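Local coordinates for protein glycogen accumulation regulator GarA (Mycobacterium tuberculosis, PDB 6I2P) that probably regulates glycogen accumulation through a forkhead-associated (FHA) domain, a fold that recognises phosphothreonine, at residues I88-V93 with V138-F143; V60-P65 with R144-T149; G81-S86 with S96-E101; G55-V60 with F71-A76. All coordinates share one frame; numbering follows the deposited sequence.

Contact 1 (I88-V93 with V138-F143). With SO4 (sulfate ion), chain L.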
loop_
_atom_site.group_PDB
_atom_site.type_symbol
_atom_site.label_atom_id
_atom_site.label_comp_id
_atom_site.label_asym_id
_atom_site.label_seq_id
_atom_site.Cartn_x
_atom_site.Cartn_y
_atom_site.Cartn_z
ATOM N N ILE C 88 -22.381 10.320 -5.031
ATOM C CA ILE C 88 -21.564 10.432 -3.825
ATOM C C ILE C 88 -20.122 10.261 -4.304
ATOM O O ILE C 88 -19.632 9.139 -4.457
ATOM C CB ILE C 88 -21.988 9.420 -2.721
ATOM C CG1 ILE C 88 -23.425 9.704 -2.244
ATOM C CG2 ILE C 88 -20.994 9.403 -1.540
ATOM C CD1 ILE C 88 -24.144 8.518 -1.745
ATOM N N PHE C 89 -19.476 11.385 -4.613
ATOM C CA PHE C 89 -18.106 11.398 -5.110
ATOM C C PHE C 89 -17.129 11.127 -3.971
ATOM O O PHE C 89 -17.075 11.885 -3.003
ATOM C CB PHE C 89 -17.804 12.713 -5.853
ATOM C CG PHE C 89 -16.379 12.879 -6.320
ATOM C CD1 PHE C 89 -15.868 12.087 -7.341
ATOM C CD2 PHE C 89 -15.556 13.849 -5.760
ATOM C CE1 PHE C 89 -14.549 12.242 -7.775
ATOM C CE2 PHE C 89 -14.241 14.010 -6.199
ATOM C CZ PHE C 89 -13.745 13.204 -7.204
ATOM N N LEU C 90 -16.393 10.015 -4.069
ATOM C CA LEU C 90 -15.430 9.619 -3.048
ATOM C C LEU C 90 -14.036 9.518 -3.657
ATOM O O LEU C 90 -13.677 8.508 -4.266
ATOM C CB LEU C 90 -15.866 8.324 -2.332
ATOM C CG LEU C 90 -17.244 8.345 -1.644
ATOM C CD1 LEU C 90 -17.781 6.932 -1.451
ATOM C CD2 LEU C 90 -17.218 9.124 -0.316
ATOM N N ASP C 91 -13.282 10.619 -3.553
ATOM C CA ASP C 91 -11.936 10.733 -4.095
ATOM C C ASP C 91 -10.904 10.123 -3.162
ATOM O O ASP C 91 -10.487 10.743 -2.180
ATOM C CB ASP C 91 -11.603 12.195 -4.439
ATOM C CG ASP C 91 -10.389 12.383 -5.332
ATOM O OD1 ASP C 91 -9.988 11.403 -6.013
ATOM O OD2 ASP C 91 -9.846 13.508 -5.362
ATOM N N ASP C 92 -10.497 8.895 -3.482
ATOM C CA ASP C 92 -9.523 8.082 -2.757
ATOM C C ASP C 92 -9.030 7.015 -3.742
ATOM O O ASP C 92 -9.858 6.397 -4.406
ATOM C CB ASP C 92 -10.230 7.468 -1.532
ATOM C CG ASP C 92 -9.621 6.285 -0.804
ATOM O OD1 ASP C 92 -8.628 5.710 -1.308
ATOM O OD2 ASP C 92 -10.152 5.919 0.250
ATOM N N VAL C 93 -7.689 6.799 -3.820
ATOM C CA VAL C 93 -7.004 5.852 -4.730
ATOM C C VAL C 93 -7.556 4.409 -4.659
ATOM O O VAL C 93 -7.527 3.704 -5.670
ATOM C CB VAL C 93 -5.447 5.852 -4.604
ATOM C CG1 VAL C 93 -4.853 7.177 -5.060
ATOM C CG2 VAL C 93 -4.967 5.492 -3.194
ATOM N N VAL C 138 -20.457 1.943 6.806
ATOM C CA VAL C 138 -20.160 1.517 5.439
ATOM C C VAL C 138 -18.737 1.919 5.077
ATOM O O VAL C 138 -18.390 3.099 5.146
ATOM C CB VAL C 138 -21.195 2.046 4.402
ATOM C CG1 VAL C 138 -20.971 1.410 3.027
ATOM C CG2 VAL C 138 -22.628 1.810 4.870
ATOM N N GLN C 139 -17.913 0.935 4.691
ATOM C CA GLN C 139 -16.540 1.196 4.279
ATOM C C GLN C 139 -16.396 1.042 2.779
ATOM O O GLN C 139 -16.613 -0.043 2.234
ATOM C CB GLN C 139 -15.517 0.338 5.044
ATOM C CG GLN C 139 -14.103 0.904 4.963
ATOM C CD GLN C 139 -13.037 -0.090 5.338
ATOM O OE1 GLN C 139 -12.912 -0.515 6.489
ATOM N NE2 GLN C 139 -12.227 -0.464 4.369
ATOM N N ILE C 140 -16.076 2.160 2.115
ATOM C CA ILE C 140 -15.816 2.261 0.680
ATOM C C ILE C 140 -14.425 2.882 0.594
ATOM O O ILE C 140 -14.238 4.045 0.955
ATOM C CB ILE C 140 -16.923 3.061 -0.069
ATOM C CG1 ILE C 140 -18.264 2.278 -0.067
ATOM C CG2 ILE C 140 -16.490 3.395 -1.502
ATOM C CD1 ILE C 140 -19.529 3.091 -0.418
ATOM N N GLY C 141 -13.453 2.063 0.214
ATOM C CA GLY C 141 -12.050 2.450 0.159
ATOM C C GLY C 141 -11.522 2.659 1.561
ATOM O O GLY C 141 -11.604 1.758 2.399
ATOM N N LYS C 142 -11.036 3.872 1.832
ATOM C CA LYS C 142 -10.557 4.287 3.148
ATOM C C LYS C 142 -11.634 5.148 3.832
ATOM O O LYS C 142 -11.388 5.681 4.913
ATOM C CB LYS C 142 -9.221 5.055 3.046
ATOM C CG LYS C 142 -8.023 4.215 2.626
ATOM C CD LYS C 142 -6.758 5.065 2.622
ATOM C CE LYS C 142 -6.141 5.206 1.249
ATOM N NZ LYS C 142 -5.026 6.183 1.248
ATOM N N PHE C 143 -12.820 5.296 3.201
ATOM C CA PHE C 143 -13.928 6.069 3.767
ATOM C C PHE C 143 -14.737 5.226 4.737
ATOM O O PHE C 143 -15.131 4.110 4.411
ATOM C CB PHE C 143 -14.861 6.623 2.676
ATOM C CG PHE C 143 -14.317 7.793 1.897
ATOM C CD1 PHE C 143 -13.607 7.593 0.718
ATOM C CD2 PHE C 143 -14.541 9.101 2.322
ATOM C CE1 PHE C 143 -13.122 8.679 -0.018
ATOM C CE2 PHE C 143 -14.042 10.189 1.592
ATOM C CZ PHE C 143 -13.342 9.968 0.421
HETATM S S SO4 L . -5.503 9.155 -0.951
HETATM O O1 SO4 L . -4.792 8.814 0.286
HETATM O O2 SO4 L . -4.533 9.514 -1.986
HETATM O O3 SO4 L . -6.298 8.010 -1.396
HETATM O O4 SO4 L . -6.409 10.286 -0.713
#
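The Phe143 ring takes CD2 of Leu90 over one face as a CH-pi contact: the methyl carbon stands 3.7 Å from the centroid of the ring, only 8° off its normal. At the ring's edge, near its plane, are two carbonyl oxygens, Ile140 O and Asp91 O, while Asp92 CB comes in obliquely, 3.5 Å from Phe143 CE1. Leu90 reaches further with its other methyl, CD1, which lies 3.8 Å from Ile140 CG2. With CG anti to the backbone N (chi1 163°), the Asp92 carboxylate accepts a hydrogen bond from Lys142 N at OD2 (2.7 Å), on the syn side and somewhat out of its plane. Asp92 OD1 is hydrogen-bonded to Thr94 OG1. A sulfate, probably from the crystallisation liquor, bridges the segments through hydrogen bonds from Val93 N to its O3 (3.0 Å) and from Lys142 NZ to its O1 (2.8 Å). It is also hydrogen-bonded to the chain of another protein. Ile140 to Phe143 form a type II' turn, closed by backbone hydrogen bonds between these two residues in both directions. The contact sets a loop of one sheet against this hairpin turn of the other, at one end of the FHA beta-sandwich.

Contact 2 (V60-P65 with R144-T149)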
loop_
_atom_site.group_PDB
_atom_site.type_symbol
_atom_site.label_atom_id
_atom_site.label_comp_id
_atom_site.label_asym_id
_atom_site.label_seq_id
_atom_site.Cartn_x
_atom_site.Cartn_y
_atom_site.Cartn_z
ATOM N N VAL C 60 -22.563 9.986 6.638
ATOM C CA VAL C 60 -21.598 10.950 7.172
ATOM C C VAL C 60 -20.214 10.320 7.227
ATOM O O VAL C 60 -20.071 9.217 7.758
ATOM C CB VAL C 60 -22.012 11.531 8.562
ATOM C CG1 VAL C 60 -21.161 12.749 8.932
ATOM C CG2 VAL C 60 -23.491 11.896 8.609
ATOM N N VAL C 61 -19.188 11.038 6.726
ATOM C CA VAL C 61 -17.800 10.577 6.803
ATOM C C VAL C 61 -17.380 10.749 8.276
ATOM O O VAL C 61 -17.431 11.859 8.814
ATOM C CB VAL C 61 -16.842 11.301 5.815
ATOM C CG1 VAL C 61 -15.475 10.624 5.782
ATOM C CG2 VAL C 61 -17.432 11.366 4.412
ATOM N N LYS C 62 -17.027 9.635 8.929
ATOM C CA LYS C 62 -16.657 9.604 10.342
ATOM C C LYS C 62 -15.249 10.133 10.638
ATOM O O LYS C 62 -15.071 10.825 11.639
ATOM C CB LYS C 62 -16.832 8.184 10.901
ATOM C CG LYS C 62 -17.523 8.141 12.250
ATOM C CD LYS C 62 -17.393 6.778 12.913
ATOM C CE LYS C 62 -18.279 6.689 14.132
ATOM N NZ LYS C 62 -18.022 5.454 14.914
ATOM N N ARG C 63 -14.253 9.804 9.792
ATOM C CA ARG C 63 -12.862 10.225 10.007
ATOM C C ARG C 63 -12.080 10.511 8.715
ATOM O O ARG C 63 -12.564 10.240 7.617
ATOM C CB ARG C 63 -12.102 9.220 10.902
ATOM C CG ARG C 63 -12.021 7.793 10.362
ATOM C CD ARG C 63 -11.109 6.917 11.208
ATOM N NE ARG C 63 -11.743 6.540 12.469
ATOM C CZ ARG C 63 -11.272 5.626 13.311
ATOM N NH1 ARG C 63 -11.926 5.350 14.429
ATOM N NH2 ARG C 63 -10.147 4.976 13.036
ATOM N N GLY C 64 -10.878 11.063 8.874
ATOM C CA GLY C 64 -9.960 11.373 7.781
ATOM C C GLY C 64 -10.053 12.795 7.260
ATOM O O GLY C 64 -10.604 13.665 7.942
ATOM N N PRO C 65 -9.530 13.055 6.033
ATOM C CA PRO C 65 -9.579 14.422 5.472
ATOM C C PRO C 65 -10.983 14.970 5.216
ATOM O O PRO C 65 -11.191 16.175 5.306
ATOM C CB PRO C 65 -8.802 14.300 4.152
ATOM C CG PRO C 65 -8.042 13.040 4.251
ATOM C CD PRO C 65 -8.843 12.127 5.111
ATOM N N ARG C 144 -14.978 5.764 5.930
ATOM C CA ARG C 144 -15.782 5.137 6.971
ATOM C C ARG C 144 -17.008 6.016 7.133
ATOM O O ARG C 144 -16.954 7.087 7.742
ATOM C CB ARG C 144 -14.981 4.973 8.273
ATOM C CG ARG C 144 -13.989 3.802 8.220
ATOM C CD ARG C 144 -13.046 3.778 9.409
ATOM N NE ARG C 144 -13.762 3.654 10.681
ATOM C CZ ARG C 144 -13.423 2.823 11.661
ATOM N NH1 ARG C 144 -12.373 2.024 11.529
ATOM N NH2 ARG C 144 -14.129 2.788 12.783
ATOM N N LEU C 145 -18.079 5.616 6.462
ATOM C CA LEU C 145 -19.339 6.346 6.440
ATOM C C LEU C 145 -20.293 5.772 7.460
ATOM O O LEU C 145 -20.341 4.557 7.631
ATOM C CB LEU C 145 -19.993 6.281 5.041
ATOM C CG LEU C 145 -19.106 6.623 3.821
ATOM C CD1 LEU C 145 -19.561 5.863 2.589
ATOM C CD2 LEU C 145 -19.079 8.124 3.544
ATOM N N VAL C 146 -21.044 6.639 8.144
ATOM C CA VAL C 146 -22.083 6.205 9.066
ATOM C C VAL C 146 -23.418 6.506 8.387
ATOM O O VAL C 146 -23.626 7.615 7.882
ATOM C CB VAL C 146 -21.965 6.822 10.485
ATOM C CG1 VAL C 146 -23.146 6.428 11.378
ATOM C CG2 VAL C 146 -20.656 6.405 11.133
ATOM N N PHE C 147 -24.293 5.490 8.337
ATOM C CA PHE C 147 -25.622 5.586 7.756
ATOM C C PHE C 147 -26.591 6.012 8.857
ATOM O O PHE C 147 -26.656 5.372 9.911
ATOM C CB PHE C 147 -26.033 4.235 7.135
ATOM C CG PHE C 147 -27.474 4.156 6.680
ATOM C CD1 PHE C 147 -28.473 3.724 7.548
ATOM C CD2 PHE C 147 -27.832 4.511 5.385
ATOM C CE1 PHE C 147 -29.805 3.660 7.130
ATOM C CE2 PHE C 147 -29.156 4.427 4.965
ATOM C CZ PHE C 147 -30.137 4.013 5.844
ATOM N N LEU C 148 -27.347 7.089 8.601
ATOM C CA LEU C 148 -28.329 7.633 9.536
ATOM C C LEU C 148 -29.678 7.788 8.868
ATOM O O LEU C 148 -29.758 8.269 7.745
ATOM C CB LEU C 148 -27.879 8.980 10.125
ATOM C CG LEU C 148 -26.541 9.027 10.882
ATOM C CD1 LEU C 148 -26.101 10.460 11.091
ATOM C CD2 LEU C 148 -26.613 8.284 12.212
ATOM N N THR C 149 -30.741 7.392 9.564
ATOM C CA THR C 149 -32.108 7.505 9.063
ATOM C C THR C 149 -33.046 7.886 10.205
ATOM O O THR C 149 -32.660 7.777 11.364
ATOM C CB THR C 149 -32.509 6.234 8.267
ATOM O OG1 THR C 149 -33.666 6.518 7.488
ATOM C CG2 THR C 149 -32.729 4.999 9.151
HETATM O O HOH W 1 -13.468 7.884 6.704
#
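Val60 and Val61 pair with Val146 and Leu145 on neighbouring antiparallel strands, second and third across the six-stranded sheet. Val60 and Val146 are the hydrogen-bonded pair: Val60 N lies 2.9 Å from Val146 O, and Val146 N 2.8 Å from Val60 O. A third bond, Lys62 N to Arg144 O at 2.8 Å, is nearly straight. Val61 and Leu145, the non-hydrogen-bonded pair, meet on the buried face, CG2 of Val61 being 3.7 Å from CD2 of Leu145. This sheet is one layer of the FHA beta-sandwich, and on its other face Val60 CG2 touches Leu148 CD1, while the extended chain of Lys62 passes over CG2 of Val146 to a salt bridge with Glu137. Further along, two arginines meet. Arg63 and Arg144 lay their guanidinium groups flat on one another, centres 3.9 Å apart and planes 6° from parallel. Bends at chi3 (75° and 60°) bring the planes face to face. Outside partners probably offset the repulsion: Arg63 NH1 is salt-bridged to Asp29 and its NH2 hydrogen-bonded to the backbone of another protein's chain, while Arg144 NH2 is hydrogen-bonded to Ala28 O. Arg144 NE, buried here, has no partner in the model. A water joins the two backbones, donating to Arg63 O and accepting from Arg144 N, 2.7 Å from each.

Contact 3 (G81-S86 with S96-E101)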
loop_
_atom_site.group_PDB
_atom_site.type_symbol
_atom_site.label_atom_id
_atom_site.label_comp_id
_atom_site.label_asym_id
_atom_site.label_seq_id
_atom_site.Cartn_x
_atom_site.Cartn_y
_atom_site.Cartn_z
ATOM N N GLY C 81 -18.725 6.440 -5.844
ATOM C CA GLY C 81 -17.435 6.086 -6.427
ATOM C C GLY C 81 -16.523 7.260 -6.694
ATOM O O GLY C 81 -16.838 8.394 -6.316
ATOM N N ARG C 82 -15.371 6.983 -7.348
ATOM C CA ARG C 82 -14.358 7.977 -7.706
ATOM C C ARG C 82 -14.622 8.603 -9.091
ATOM O O ARG C 82 -13.910 9.530 -9.478
ATOM C CB ARG C 82 -12.946 7.357 -7.618
ATOM C CG ARG C 82 -11.800 8.374 -7.503
ATOM C CD ARG C 82 -10.439 7.772 -7.192
ATOM N NE ARG C 82 -10.288 6.393 -7.674
ATOM C CZ ARG C 82 -9.887 6.059 -8.896
ATOM N NH1 ARG C 82 -9.581 6.999 -9.782
ATOM N NH2 ARG C 82 -9.794 4.782 -9.243
ATOM N N HIS C 83 -15.642 8.118 -9.833
ATOM C CA HIS C 83 -15.968 8.696 -11.137
ATOM C C HIS C 83 -16.593 10.088 -10.933
ATOM O O HIS C 83 -17.446 10.231 -10.051
ATOM C CB HIS C 83 -16.894 7.790 -11.965
ATOM C CG HIS C 83 -16.995 8.236 -13.390
ATOM N ND1 HIS C 83 -17.863 9.249 -13.766
ATOM C CD2 HIS C 83 -16.269 7.860 -14.470
ATOM C CE1 HIS C 83 -17.670 9.428 -15.064
ATOM N NE2 HIS C 83 -16.719 8.620 -15.533
ATOM N N PRO C 84 -16.169 11.122 -11.713
ATOM C CA PRO C 84 -16.719 12.481 -11.514
ATOM C C PRO C 84 -18.244 12.621 -11.541
ATOM O O PRO C 84 -18.765 13.509 -10.869
ATOM C CB PRO C 84 -16.074 13.289 -12.642
ATOM C CG PRO C 84 -14.818 12.573 -12.947
ATOM C CD PRO C 84 -15.130 11.122 -12.764
ATOM N N ASP C 85 -18.955 11.760 -12.297
ATOM C CA ASP C 85 -20.418 11.818 -12.402
ATOM C C ASP C 85 -21.157 11.140 -11.214
ATOM O O ASP C 85 -22.388 11.238 -11.150
ATOM C CB ASP C 85 -20.914 11.283 -13.776
ATOM C CG ASP C 85 -20.961 9.773 -14.015
ATOM O OD1 ASP C 85 -21.122 9.013 -13.034
ATOM O OD2 ASP C 85 -20.872 9.357 -15.190
ATOM N N SER C 86 -20.417 10.481 -10.277
ATOM C CA SER C 86 -20.993 9.796 -9.105
ATOM C C SER C 86 -21.845 10.729 -8.254
ATOM O O SER C 86 -21.481 11.892 -8.073
ATOM C CB SER C 86 -19.903 9.186 -8.225
ATOM O OG SER C 86 -19.070 8.277 -8.925
ATOM N N SER C 96 -13.078 2.537 -6.290
ATOM C CA SER C 96 -13.273 2.312 -7.718
ATOM C C SER C 96 -14.137 3.432 -8.278
ATOM O O SER C 96 -14.954 3.987 -7.541
ATOM C CB SER C 96 -13.962 0.971 -7.958
ATOM O OG SER C 96 -13.126 -0.109 -7.586
ATOM N N ARG C 97 -13.970 3.761 -9.580
ATOM C CA ARG C 97 -14.768 4.784 -10.277
ATOM C C ARG C 97 -16.256 4.442 -10.136
ATOM O O ARG C 97 -17.059 5.297 -9.765
ATOM C CB ARG C 97 -14.332 4.905 -11.744
ATOM C CG ARG C 97 -13.009 5.642 -11.870
ATOM C CD ARG C 97 -12.268 5.300 -13.140
ATOM N NE ARG C 97 -11.492 4.066 -13.011
ATOM C CZ ARG C 97 -10.601 3.647 -13.905
ATOM N NH1 ARG C 97 -10.344 4.373 -14.986
ATOM N NH2 ARG C 97 -9.945 2.514 -13.712
ATOM N N ARG C 98 -16.588 3.157 -10.336
ATOM C CA ARG C 98 -17.910 2.573 -10.124
ATOM C C ARG C 98 -17.681 1.616 -8.951
ATOM O O ARG C 98 -17.121 0.543 -9.144
ATOM C CB ARG C 98 -18.408 1.819 -11.386
ATOM C CG ARG C 98 -18.439 2.647 -12.681
ATOM C CD ARG C 98 -19.570 3.657 -12.716
ATOM N NE ARG C 98 -19.524 4.467 -13.933
ATOM C CZ ARG C 98 -19.796 5.766 -13.974
ATOM N NH1 ARG C 98 -20.130 6.416 -12.868
ATOM N NH2 ARG C 98 -19.730 6.428 -15.121
ATOM N N HIS C 99 -17.989 2.048 -7.724
ATOM C CA HIS C 99 -17.724 1.224 -6.541
ATOM C C HIS C 99 -18.987 0.583 -6.006
ATOM O O HIS C 99 -19.079 -0.645 -5.954
ATOM C CB HIS C 99 -17.014 2.044 -5.433
ATOM C CG HIS C 99 -16.411 1.208 -4.338
ATOM N ND1 HIS C 99 -15.040 1.153 -4.150
ATOM C CD2 HIS C 99 -17.008 0.416 -3.415
ATOM C CE1 HIS C 99 -14.849 0.351 -3.114
ATOM N NE2 HIS C 99 -16.003 -0.123 -2.644
ATOM N N ALA C 100 -19.963 1.423 -5.613
ATOM C CA ALA C 100 -21.201 0.972 -5.000
ATOM C C ALA C 100 -22.413 1.832 -5.369
ATOM O O ALA C 100 -22.291 2.862 -6.035
ATOM C CB ALA C 100 -21.025 0.939 -3.476
ATOM N N GLU C 101 -23.584 1.381 -4.935
ATOM C CA GLU C 101 -24.861 2.060 -5.105
ATOM C C GLU C 101 -25.693 1.878 -3.850
ATOM O O GLU C 101 -25.675 0.813 -3.234
ATOM C CB GLU C 101 -25.632 1.536 -6.328
ATOM C CG GLU C 101 -25.121 2.094 -7.646
ATOM C CD GLU C 101 -25.752 1.538 -8.905
ATOM O OE1 GLU C 101 -25.468 2.097 -9.990
ATOM O OE2 GLU C 101 -26.530 0.557 -8.812
HETATM O O HOH W 2 -20.178 5.891 -9.795
#
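His83 holds CG anti to its backbone N (chi1 -168°), and Arg98 folds back at chi2 (-74°), which together bring the guanidinium over the imidazole. Arg98 NH2 stands 3.5 Å above the ring plane of His83, over its centre, the two planes being 32° apart; Pro84 CD lies against the opposite face, toward the rim. The same guanidinium forms a two-pronged salt bridge with Asp85, Arg98 NH1 to Asp85 OD1 at 2.8 Å and Arg98 NH2 to Asp85 OD2 at 3.1 Å. His83 ND1 accepts from Asp85 N, which helps set the ring's rotation, though the donor is tilted from the ring plane. The backbones join through Arg82 N to Ser96 O at 3.0 Å and His83 N to Arg97 O at 3.2 Å. His99 ND1 accepts from Ser96 N, while its NE2 is hydrogen-bonded to Gly119 O. Gly81-Arg82, and Ser96 and His99 of a Ser-x-x-His sequence, match conserved FHA positions. Arg82 NE is hydrogen-bonded to Val95 O. Ser96 OG and Arg97 NH2 are hydrogen-bonded to a modified side chain of another protein's chain, Arg82 NH2 weakly so. Such cationic and hydroxyl donors imply a site suited to an anionic group, consistent with phosphothreonine recognition.

Contact 4 (G55-V60 with F71-A76)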
loop_
_atom_site.group_PDB
_atom_site.type_symbol
_atom_site.label_atom_id
_atom_site.label_comp_id
_atom_site.label_asym_id
_atom_site.label_seq_id
_atom_site.Cartn_x
_atom_site.Cartn_y
_atom_site.Cartn_z
ATOM N N GLY C 55 -38.557 9.340 4.699
ATOM C CA GLY C 55 -38.134 8.391 3.675
ATOM C C GLY C 55 -36.724 8.607 3.158
ATOM O O GLY C 55 -36.318 7.968 2.184
ATOM N N SER C 56 -35.963 9.505 3.804
ATOM C CA SER C 56 -34.591 9.802 3.402
ATOM C C SER C 56 -33.563 9.342 4.437
ATOM O O SER C 56 -33.910 9.049 5.583
ATOM C CB SER C 56 -34.426 11.288 3.092
ATOM O OG SER C 56 -34.196 12.039 4.271
ATOM N N ALA C 57 -32.296 9.283 4.016
ATOM C CA ALA C 57 -31.176 8.892 4.861
ATOM C C ALA C 57 -29.980 9.818 4.653
ATOM O O ALA C 57 -29.972 10.634 3.728
ATOM C CB ALA C 57 -30.791 7.447 4.591
ATOM N N LEU C 58 -28.975 9.693 5.527
ATOM C CA LEU C 58 -27.770 10.502 5.490
ATOM C C LEU C 58 -26.531 9.644 5.721
ATOM O O LEU C 58 -26.526 8.790 6.604
ATOM C CB LEU C 58 -27.878 11.618 6.550
ATOM C CG LEU C 58 -26.837 12.729 6.528
ATOM C CD1 LEU C 58 -27.077 13.699 5.370
ATOM C CD2 LEU C 58 -26.854 13.486 7.834
ATOM N N LEU C 59 -25.496 9.852 4.904
ATOM C CA LEU C 59 -24.217 9.158 5.044
ATOM C C LEU C 59 -23.210 10.201 5.492
ATOM O O LEU C 59 -23.067 11.222 4.828
ATOM C CB LEU C 59 -23.765 8.516 3.724
ATOM C CG LEU C 59 -24.567 7.320 3.213
ATOM C CD1 LEU C 59 -24.322 7.122 1.738
ATOM C CD2 LEU C 59 -24.233 6.038 3.990
ATOM N N VAL C 60 -22.563 9.986 6.638
ATOM C CA VAL C 60 -21.598 10.950 7.172
ATOM C C VAL C 60 -20.214 10.320 7.227
ATOM O O VAL C 60 -20.071 9.217 7.758
ATOM C CB VAL C 60 -22.012 11.531 8.562
ATOM C CG1 VAL C 60 -21.161 12.749 8.932
ATOM C CG2 VAL C 60 -23.491 11.896 8.609
ATOM N N PHE C 71 -23.763 13.108 2.805
ATOM C CA PHE C 71 -24.492 12.898 1.568
ATOM C C PHE C 71 -25.899 12.449 1.900
ATOM O O PHE C 71 -26.084 11.505 2.676
ATOM C CB PHE C 71 -23.769 11.850 0.697
ATOM C CG PHE C 71 -22.284 12.091 0.538
ATOM C CD1 PHE C 71 -21.806 12.954 -0.438
ATOM C CD2 PHE C 71 -21.369 11.475 1.386
ATOM C CE1 PHE C 71 -20.437 13.186 -0.575
ATOM C CE2 PHE C 71 -20.000 11.722 1.260
ATOM C CZ PHE C 71 -19.543 12.573 0.279
ATOM N N LEU C 72 -26.891 13.153 1.346
ATOM C CA LEU C 72 -28.294 12.827 1.570
ATOM C C LEU C 72 -28.775 11.831 0.519
ATOM O O LEU C 72 -28.583 12.045 -0.678
ATOM C CB LEU C 72 -29.164 14.096 1.557
ATOM C CG LEU C 72 -30.617 13.930 2.007
ATOM C CD1 LEU C 72 -30.739 14.018 3.536
ATOM C CD2 LEU C 72 -31.506 14.983 1.352
ATOM N N LEU C 73 -29.386 10.734 0.984
ATOM C CA LEU C 73 -29.969 9.697 0.138
ATOM C C LEU C 73 -31.472 9.984 0.087
ATOM O O LEU C 73 -32.150 9.899 1.116
ATOM C CB LEU C 73 -29.698 8.291 0.717
ATOM C CG LEU C 73 -28.243 7.898 0.976
ATOM C CD1 LEU C 73 -28.162 6.640 1.808
ATOM C CD2 LEU C 73 -27.482 7.700 -0.315
ATOM N N ASP C 74 -31.977 10.392 -1.092
ATOM C CA ASP C 74 -33.391 10.738 -1.291
ATOM C C ASP C 74 -33.954 10.220 -2.627
ATOM O O ASP C 74 -35.122 10.465 -2.949
ATOM C CB ASP C 74 -33.600 12.261 -1.136
ATOM C CG ASP C 74 -32.805 13.152 -2.084
ATOM O OD1 ASP C 74 -32.035 12.610 -2.921
ATOM O OD2 ASP C 74 -32.947 14.390 -1.990
ATOM N N GLN C 75 -33.114 9.490 -3.392
ATOM C CA GLN C 75 -33.450 8.881 -4.682
ATOM C C GLN C 75 -33.551 7.360 -4.509
ATOM O O GLN C 75 -33.113 6.828 -3.484
ATOM C CB GLN C 75 -32.352 9.194 -5.721
ATOM C CG GLN C 75 -32.235 10.656 -6.130
ATOM C CD GLN C 75 -30.870 11.008 -6.685
ATOM O OE1 GLN C 75 -30.088 10.150 -7.128
ATOM N NE2 GLN C 75 -30.557 12.295 -6.682
ATOM N N ALA C 76 -34.097 6.659 -5.526
ATOM C CA ALA C 76 -34.217 5.202 -5.530
ATOM C C ALA C 76 -32.832 4.567 -5.706
ATOM O O ALA C 76 -32.563 3.520 -5.124
ATOM C CB ALA C 76 -35.148 4.749 -6.644
HETATM O O HOH W 3 -37.418 9.614 -0.593
#
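Leu73 and Leu59 mesh on the buried face: Leu59 CD1 sits against both methyls of Leu73, 3.8 Å from Leu73 CD2 and almost as close to its CD1. Leu73 CD1 in turn fills the shallow place beside the small Ala57, 3.9 Å from Ala57 CB, so one methyl bump is lodged between an alanine and a leucine. Phe147 of the next strand, Ile88 and Phe109 close in on this group from around it. The backbones beneath are the two strands of a beta hairpin at one edge of the six-stranded sheet of the FHA sandwich, their axes 4.6 Å apart at closest approach and 153° apart in direction. Ala57 with Leu73 and Leu59 with Phe71 are hydrogen-bonded pairs, each with two bonds. Leu58 and Leu72, the non-hydrogen-bonded pair, lie on the other face. Each has CG anti to its backbone N (chi1 -170° in both), which lets the tips lean across: Leu58 CD1 over Phe71 O, Leu72 CD1 over Ala57 O at 3.5 Å, and the two CD1 methyls 4.1 Å from one another. Leu52 packs on both of these leucines. Where the pairing runs out, Ser56 CB presses on Leu73 O at 3.3 Å, while Ser56 OG is hydrogen-bonded to Pro53 O. At the other end, the Phe71 ring brings CD2 to 3.8 Å from Leu59 O.

Overall arrangement
From the N terminus, contact 4 comes first, closing the hairpin of strands 57-61 and 70-73. Before it closes, contact 2 opens at Val60, which both share, so the two cross; contact 2 closes only at strand 143-149, and its long loop encloses contacts 1 and 3. Contact 3 opens at Gly81 and closes at 96-101. Contact 1 opens inside it and closes later at 138-143, so these also cross. Contacts 2 and 4 build adjoining parts of the six-stranded sheet, contact 3 ties together the loops that follow strand 77-81 and precede strand 100-105, and contact 1 spans the layers; Ile88 of its first segment also packs on Phe71 and Leu73 of contact 4.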